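Local coordinates for protein snaclec convulxin subunit alpha (Crotalus durissus, PDB 1UMR) that activates platelets as a snake venom lectin by binding the platelet collagen receptor glycoprotein VI, at residues P5-Y10 / C15-N20; V42-A47 / R114-A119. All blocks are in the same frame, centred on the assembly; numbering follows the deposited sequence.

Contact 1. Residues P5-Y10 / C15-N20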
loop_
_atom_site.group_PDB
_atom_site.type_symbol
_atom_site.label_atom_id
_atom_site.label_comp_id
_atom_site.label_asym_id
_atom_site.label_seq_id
_atom_site.Cartn_x
_atom_site.Cartn_y
_atom_site.Cartn_z
ATOM N N PRO A 5 -9.303 -5.775 -59.508
ATOM C CA PRO A 5 -10.150 -6.052 -60.687
ATOM C C PRO A 5 -11.380 -5.104 -60.839
ATOM O O PRO A 5 -11.807 -4.362 -59.944
ATOM C CB PRO A 5 -10.620 -7.533 -60.492
ATOM C CG PRO A 5 -9.576 -8.129 -59.638
ATOM C CD PRO A 5 -9.188 -6.979 -58.648
ATOM N N SER A 6 -11.914 -5.092 -62.050
ATOM C CA SER A 6 -13.157 -4.392 -62.354
ATOM C C SER A 6 -14.267 -4.776 -61.356
ATOM O O SER A 6 -14.486 -5.964 -61.071
ATOM C CB SER A 6 -13.606 -4.838 -63.731
ATOM O OG SER A 6 -12.603 -4.520 -64.653
ATOM N N ASP A 7 -14.986 -3.768 -60.901
ATOM C CA ASP A 7 -16.121 -3.919 -59.989
ATOM C C ASP A 7 -15.628 -4.157 -58.535
ATOM O O ASP A 7 -16.433 -4.523 -57.643
ATOM C CB ASP A 7 -17.067 -5.034 -60.428
ATOM C CG ASP A 7 -17.771 -4.739 -61.780
ATOM O OD1 ASP A 7 -17.823 -5.671 -62.671
ATOM O OD2 ASP A 7 -18.263 -3.609 -62.038
ATOM N N TRP A 8 -14.327 -4.016 -58.296
ATOM C CA TRP A 8 -13.873 -4.126 -56.919
ATOM C C TRP A 8 -13.578 -2.739 -56.456
ATOM O O TRP A 8 -13.160 -1.915 -57.188
ATOM C CB TRP A 8 -12.623 -5.009 -56.815
ATOM C CG TRP A 8 -12.902 -6.481 -57.016
ATOM C CD1 TRP A 8 -13.305 -7.086 -58.162
ATOM C CD2 TRP A 8 -12.928 -7.478 -55.998
ATOM N NE1 TRP A 8 -13.539 -8.420 -57.941
ATOM C CE2 TRP A 8 -13.344 -8.683 -56.612
ATOM C CE3 TRP A 8 -12.671 -7.464 -54.600
ATOM C CZ2 TRP A 8 -13.408 -9.902 -55.920
ATOM C CZ3 TRP A 8 -12.821 -8.663 -53.876
ATOM C CH2 TRP A 8 -13.153 -9.871 -54.553
ATOM N N TYR A 9 -13.760 -2.449 -55.209
ATOM C CA TYR A 9 -13.266 -1.186 -54.773
ATOM C C TYR A 9 -11.962 -1.340 -54.002
ATOM O O TYR A 9 -11.778 -2.336 -53.232
ATOM C CB TYR A 9 -14.301 -0.568 -53.879
ATOM C CG TYR A 9 -15.558 -0.172 -54.575
ATOM C CD1 TYR A 9 -16.428 -1.168 -55.112
ATOM C CD2 TYR A 9 -15.889 1.203 -54.715
ATOM C CE1 TYR A 9 -17.620 -0.800 -55.766
ATOM C CE2 TYR A 9 -17.094 1.610 -55.437
ATOM C CZ TYR A 9 -17.948 0.594 -55.918
ATOM O OH TYR A 9 -19.098 0.899 -56.564
ATOM N N TYR A 10 -11.098 -0.343 -54.217
ATOM C CA TYR A 10 -9.860 -0.088 -53.495
ATOM C C TYR A 10 -10.061 0.798 -52.298
ATOM O O TYR A 10 -10.502 1.928 -52.441
ATOM C CB TYR A 10 -8.753 0.576 -54.389
ATOM C CG TYR A 10 -7.375 0.330 -53.762
ATOM C CD1 TYR A 10 -6.970 -0.961 -53.348
ATOM C CD2 TYR A 10 -6.557 1.380 -53.426
ATOM C CE1 TYR A 10 -5.808 -1.196 -52.726
ATOM C CE2 TYR A 10 -5.335 1.137 -52.802
ATOM C CZ TYR A 10 -4.980 -0.121 -52.423
ATOM O OH TYR A 10 -3.728 -0.261 -51.801
ATOM N N CYS A 15 -8.629 -4.750 -51.720
ATOM C CA CYS A 15 -9.765 -4.696 -52.590
ATOM C C CYS A 15 -11.019 -5.372 -51.918
ATOM O O CYS A 15 -10.887 -6.366 -51.258
ATOM C CB CYS A 15 -9.465 -5.408 -53.904
ATOM S SG CYS A 15 -7.969 -4.946 -54.759
ATOM N N TYR A 16 -12.207 -4.818 -52.177
ATOM C CA TYR A 16 -13.527 -5.284 -51.720
ATOM C C TYR A 16 -14.600 -5.412 -52.832
ATOM O O TYR A 16 -14.527 -4.800 -53.891
ATOM C CB TYR A 16 -14.086 -4.294 -50.693
ATOM C CG TYR A 16 -13.185 -3.987 -49.526
ATOM C CD1 TYR A 16 -12.107 -3.145 -49.697
ATOM C CD2 TYR A 16 -13.417 -4.567 -48.212
ATOM C CE1 TYR A 16 -11.292 -2.803 -48.674
ATOM C CE2 TYR A 16 -12.620 -4.268 -47.136
ATOM C CZ TYR A 16 -11.510 -3.329 -47.385
ATOM O OH TYR A 16 -10.659 -2.918 -46.393
ATOM N N ARG A 17 -15.636 -6.202 -52.592
ATOM C CA ARG A 17 -16.754 -6.230 -53.545
ATOM C C ARG A 17 -17.901 -7.008 -52.923
ATOM O O ARG A 17 -17.669 -8.074 -52.412
ATOM C CB ARG A 17 -16.350 -6.882 -54.851
ATOM C CG ARG A 17 -17.587 -6.886 -55.790
ATOM C CD ARG A 17 -17.281 -7.680 -57.071
ATOM N NE ARG A 17 -18.167 -7.649 -58.248
ATOM C CZ ARG A 17 -17.864 -8.374 -59.373
ATOM N NH1 ARG A 17 -16.700 -9.084 -59.444
ATOM N NH2 ARG A 17 -18.681 -8.394 -60.417
ATOM N N ILE A 18 -19.114 -6.447 -52.899
ATOM C CA ILE A 18 -20.301 -7.209 -52.576
ATOM C C ILE A 18 -20.779 -8.069 -53.746
ATOM O O ILE A 18 -20.906 -7.608 -54.860
ATOM C CB ILE A 18 -21.384 -6.320 -52.024
ATOM C CG1 ILE A 18 -22.722 -7.070 -51.828
ATOM C CG2 ILE A 18 -21.532 -4.963 -52.800
ATOM C CD1 ILE A 18 -23.570 -6.182 -51.037
ATOM N N PHE A 19 -20.974 -9.352 -53.522
ATOM C CA PHE A 19 -21.623 -10.152 -54.572
ATOM C C PHE A 19 -23.153 -10.255 -54.309
ATOM O O PHE A 19 -23.577 -10.821 -53.303
ATOM C CB PHE A 19 -20.949 -11.520 -54.708
ATOM C CG PHE A 19 -19.590 -11.407 -55.284
ATOM C CD1 PHE A 19 -19.405 -11.487 -56.698
ATOM C CD2 PHE A 19 -18.507 -10.993 -54.479
ATOM C CE1 PHE A 19 -18.170 -11.292 -57.254
ATOM C CE2 PHE A 19 -17.216 -10.857 -55.057
ATOM C CZ PHE A 19 -17.045 -10.959 -56.458
ATOM N N ASN A 20 -23.972 -9.713 -55.203
ATOM C CA ASN A 20 -25.374 -9.944 -55.054
ATOM C C ASN A 20 -25.845 -11.303 -55.514
ATOM O O ASN A 20 -26.512 -11.396 -56.512
ATOM C CB ASN A 20 -26.054 -8.898 -55.834
ATOM C CG ASN A 20 -25.999 -7.548 -55.144
ATOM O OD1 ASN A 20 -26.705 -7.232 -54.070
ATOM N ND2 ASN A 20 -25.215 -6.659 -55.789
#
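Tyr9 and Tyr16 face each other as an antiparallel hydrogen-bonded pair, with Tyr9 N 2.8 Å from Tyr16 O and Tyr16 N 2.7 Å from Tyr9 O; Tyr10 and Cys15 follow as a non-hydrogen-bonded pair. This is the N-terminal beta hairpin of the C-type lectin fold, entered through a type II turn from Pro5 to Trp8. Strand 9-11 is an outermost strand of its sheet within the chain, while 14-20 also pairs with strand 125-131.

Past the last bridge, side chains take over. Arg17 CB sits over the six-membered ring of Trp8, 3.8 Å from its centroid and nearly on the ring normal, a CH-pi contact. Cys15 C comes to the edge of the same indole, 3.8 Å from Trp8 CE3. The rim of Phe19 points at the indole face in an offset edge-to-face pair, planes 68° apart, with CZ 3.8 Å from Trp8 CZ2. Phe131 adds another edge-to-face neighbour to Trp8.

Arg17 has CG anti to its own N (chi1 179°) and runs out extended, which carries it alongside Asp7. The guanidinium is sandwiched: Asp7 CB lies over one face and Phe19 CE1 over the other. Asp7 OD1 is 3.6 Å from Arg17 NH2, a long salt bridge, and it sits off the guanidinium plane where no N-H points at it, so the attraction is one of charge.

At the far end, Cys15 SG, joined to Cys4 by a disulfide, meets the edge of the Tyr10 ring, with CD1 4.3 Å from the sulfur.

Contact 2. Residues V42-A47 / R114-A119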
loop_
_atom_site.group_PDB
_atom_site.type_symbol
_atom_site.label_atom_id
_atom_site.label_comp_id
_atom_site.label_asym_id
_atom_site.label_seq_id
_atom_site.Cartn_x
_atom_site.Cartn_y
_atom_site.Cartn_z
ATOM N N VAL A 42 -15.345 -10.497 -46.106
ATOM C CA VAL A 42 -14.729 -9.381 -45.404
ATOM C C VAL A 42 -14.497 -9.616 -43.886
ATOM O O VAL A 42 -15.334 -10.134 -43.159
ATOM C CB VAL A 42 -15.619 -8.099 -45.271
ATOM C CG1 VAL A 42 -15.099 -6.887 -45.887
ATOM C CG2 VAL A 42 -17.015 -8.309 -45.348
ATOM N N SER A 43 -13.417 -9.017 -43.418
ATOM C CA SER A 43 -13.110 -8.700 -42.065
ATOM C C SER A 43 -13.062 -7.147 -41.835
ATOM O O SER A 43 -12.643 -6.376 -42.675
ATOM C CB SER A 43 -11.729 -9.300 -41.719
ATOM O OG SER A 43 -10.673 -8.788 -42.510
ATOM N N ILE A 44 -13.434 -6.682 -40.677
ATOM C CA ILE A 44 -13.650 -5.275 -40.592
ATOM C C ILE A 44 -12.929 -4.957 -39.297
ATOM O O ILE A 44 -13.326 -5.486 -38.257
ATOM C CB ILE A 44 -15.133 -5.021 -40.412
ATOM C CG1 ILE A 44 -15.870 -5.478 -41.643
ATOM C CG2 ILE A 44 -15.375 -3.631 -39.949
ATOM C CD1 ILE A 44 -17.309 -5.134 -41.677
ATOM N N LYS A 45 -11.823 -4.194 -39.406
ATOM C CA LYS A 45 -10.788 -4.090 -38.374
ATOM C C LYS A 45 -10.613 -2.718 -37.829
ATOM O O LYS A 45 -9.702 -2.525 -36.999
ATOM C CB LYS A 45 -9.433 -4.610 -38.876
ATOM C CG LYS A 45 -9.548 -6.179 -39.180
ATOM C CD LYS A 45 -8.255 -6.916 -39.254
ATOM C CE LYS A 45 -8.411 -8.144 -40.147
ATOM N NZ LYS A 45 -7.288 -9.164 -40.249
ATOM N N SER A 46 -11.542 -1.810 -38.187
ATOM C CA SER A 46 -11.598 -0.480 -37.517
ATOM C C SER A 46 -12.845 0.281 -37.984
ATOM O O SER A 46 -13.505 -0.122 -38.966
ATOM C CB SER A 46 -10.342 0.376 -37.817
ATOM O OG SER A 46 -10.550 0.869 -39.170
ATOM N N ALA A 47 -13.119 1.376 -37.295
ATOM C CA ALA A 47 -14.303 2.216 -37.534
ATOM C C ALA A 47 -14.181 2.812 -38.925
ATOM O O ALA A 47 -15.099 2.698 -39.731
ATOM C CB ALA A 47 -14.520 3.261 -36.375
ATOM N N ARG A 114 -24.107 -1.127 -40.275
ATOM C CA ARG A 114 -23.121 -0.782 -39.272
ATOM C C ARG A 114 -22.996 -1.602 -37.968
ATOM O O ARG A 114 -21.921 -1.636 -37.317
ATOM C CB ARG A 114 -23.083 0.751 -39.024
ATOM C CG ARG A 114 -22.313 1.339 -40.139
ATOM C CD ARG A 114 -20.851 0.832 -40.056
ATOM N NE ARG A 114 -20.171 2.048 -39.939
ATOM C CZ ARG A 114 -19.412 2.509 -38.992
ATOM N NH1 ARG A 114 -18.889 1.845 -37.975
ATOM N NH2 ARG A 114 -19.036 3.707 -39.247
ATOM N N LYS A 115 -23.952 -2.337 -37.508
ATOM C CA LYS A 115 -23.329 -3.116 -36.406
ATOM C C LYS A 115 -23.280 -4.528 -36.853
ATOM O O LYS A 115 -23.693 -4.766 -37.969
ATOM C CB LYS A 115 -24.013 -2.902 -35.083
ATOM C CG LYS A 115 -24.560 -1.493 -34.936
ATOM C CD LYS A 115 -23.640 -0.601 -34.050
ATOM C CE LYS A 115 -24.068 -0.546 -32.559
ATOM N NZ LYS A 115 -22.932 -1.090 -31.630
ATOM N N TRP A 116 -22.738 -5.442 -36.044
ATOM C CA TRP A 116 -22.636 -6.798 -36.470
ATOM C C TRP A 116 -23.666 -7.622 -35.736
ATOM O O TRP A 116 -23.821 -7.500 -34.472
ATOM C CB TRP A 116 -21.235 -7.376 -36.159
ATOM C CG TRP A 116 -20.074 -6.614 -36.705
ATOM C CD1 TRP A 116 -20.083 -5.765 -37.734
ATOM C CD2 TRP A 116 -18.710 -6.657 -36.215
ATOM N NE1 TRP A 116 -18.822 -5.254 -37.906
ATOM C CE2 TRP A 116 -17.969 -5.814 -36.990
ATOM C CE3 TRP A 116 -18.089 -7.302 -35.178
ATOM C CZ2 TRP A 116 -16.606 -5.597 -36.772
ATOM C CZ3 TRP A 116 -16.723 -7.098 -34.959
ATOM C CH2 TRP A 116 -16.009 -6.241 -35.740
ATOM N N PHE A 117 -24.313 -8.492 -36.516
ATOM C CA PHE A 117 -25.394 -9.301 -35.980
ATOM C C PHE A 117 -25.068 -10.800 -36.063
ATOM O O PHE A 117 -24.575 -11.278 -37.092
ATOM C CB PHE A 117 -26.645 -9.038 -36.826
ATOM C CG PHE A 117 -27.280 -7.700 -36.534
ATOM C CD1 PHE A 117 -28.365 -7.629 -35.662
ATOM C CD2 PHE A 117 -26.762 -6.495 -37.112
ATOM C CE1 PHE A 117 -28.986 -6.408 -35.400
ATOM C CE2 PHE A 117 -27.386 -5.245 -36.829
ATOM C CZ PHE A 117 -28.499 -5.200 -35.951
ATOM N N VAL A 118 -25.325 -11.552 -35.006
ATOM C CA VAL A 118 -25.222 -13.009 -35.069
ATOM C C VAL A 118 -26.305 -13.593 -36.031
ATOM O O VAL A 118 -27.404 -13.044 -36.204
ATOM C CB VAL A 118 -25.475 -13.575 -33.717
ATOM C CG1 VAL A 118 -25.367 -15.064 -33.799
ATOM C CG2 VAL A 118 -24.420 -13.057 -32.725
ATOM N N ALA A 119 -25.964 -14.692 -36.695
ATOM C CA ALA A 119 -26.848 -15.309 -37.650
ATOM C C ALA A 119 -26.544 -16.811 -37.775
ATOM O O ALA A 119 -25.440 -17.263 -37.584
ATOM C CB ALA A 119 -26.683 -14.625 -39.100
#
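The backbones stay far apart, 9.5 Å between Ala47 CA and Arg114 CA and 10.0 Å between Ile44 CA and Trp116 CA, and no hydrogen bond crosses between 42-47 and 114-119; side chains bridge the gap.

The indole of Trp116 reaches over with its six-membered ring foremost. CZ2 comes 3.9 Å from Ile44 CG2 and 3.6 Å from Ile44 O, the carbonyl oxygen lying oblique to the ring. The isoleucine and the indole run antiparallel, side by side. Ile44 has CG1 anti to its carbonyl carbon (chi1 -65°), and this branch runs on extended to put CD1 4.1 Å from Trp116 NE1; one branch thus meets the benzo part at CZ2 and the other the pyrrole nitrogen.

Within the C-type lectin fold, the contact joins the connection between strand 40-41 and helix 47-60 to the segment 114-119, which runs on into the strand pairing with 104-108. Ile70 and Leu72 of strand 67-74 also pack on Trp116, and an aromatic side chain of the chain of another protein, probably the beta subunit, meets its ring edge-to-face.

Toward the helix the contact thins out. The side chain of Arg114 kinks midway and folds back across Ala50 and Ala54, while its NH1 forms a salt bridge with an acidic side chain of that other protein. Arg114 NH2 stays 4.1 Å from Ala47 O, too long for a hydrogen bond.

In the fold
The centre of contact 1 is about 15 Å, and that of contact 2 about 7 Å, from the centre of the chain, although both contacts are only partly buried. Residues 5-10 and 15-20 are hairpin neighbours and share backbone bonds as well as an aromatic cluster and a charge pair. By contrast, 42-47 and 114-119 are far apart in sequence and meet through a small apolar patch, while the charges of Lys45 and Arg114 meet the chain of another protein. Both contacts lean on helix 47-60: Tyr9 and Tyr16 pack on Met56, Ile44 and Arg114 on Ala50. They touch directly where Tyr16 CD2 lies 3.7 Å from Val42 CG1.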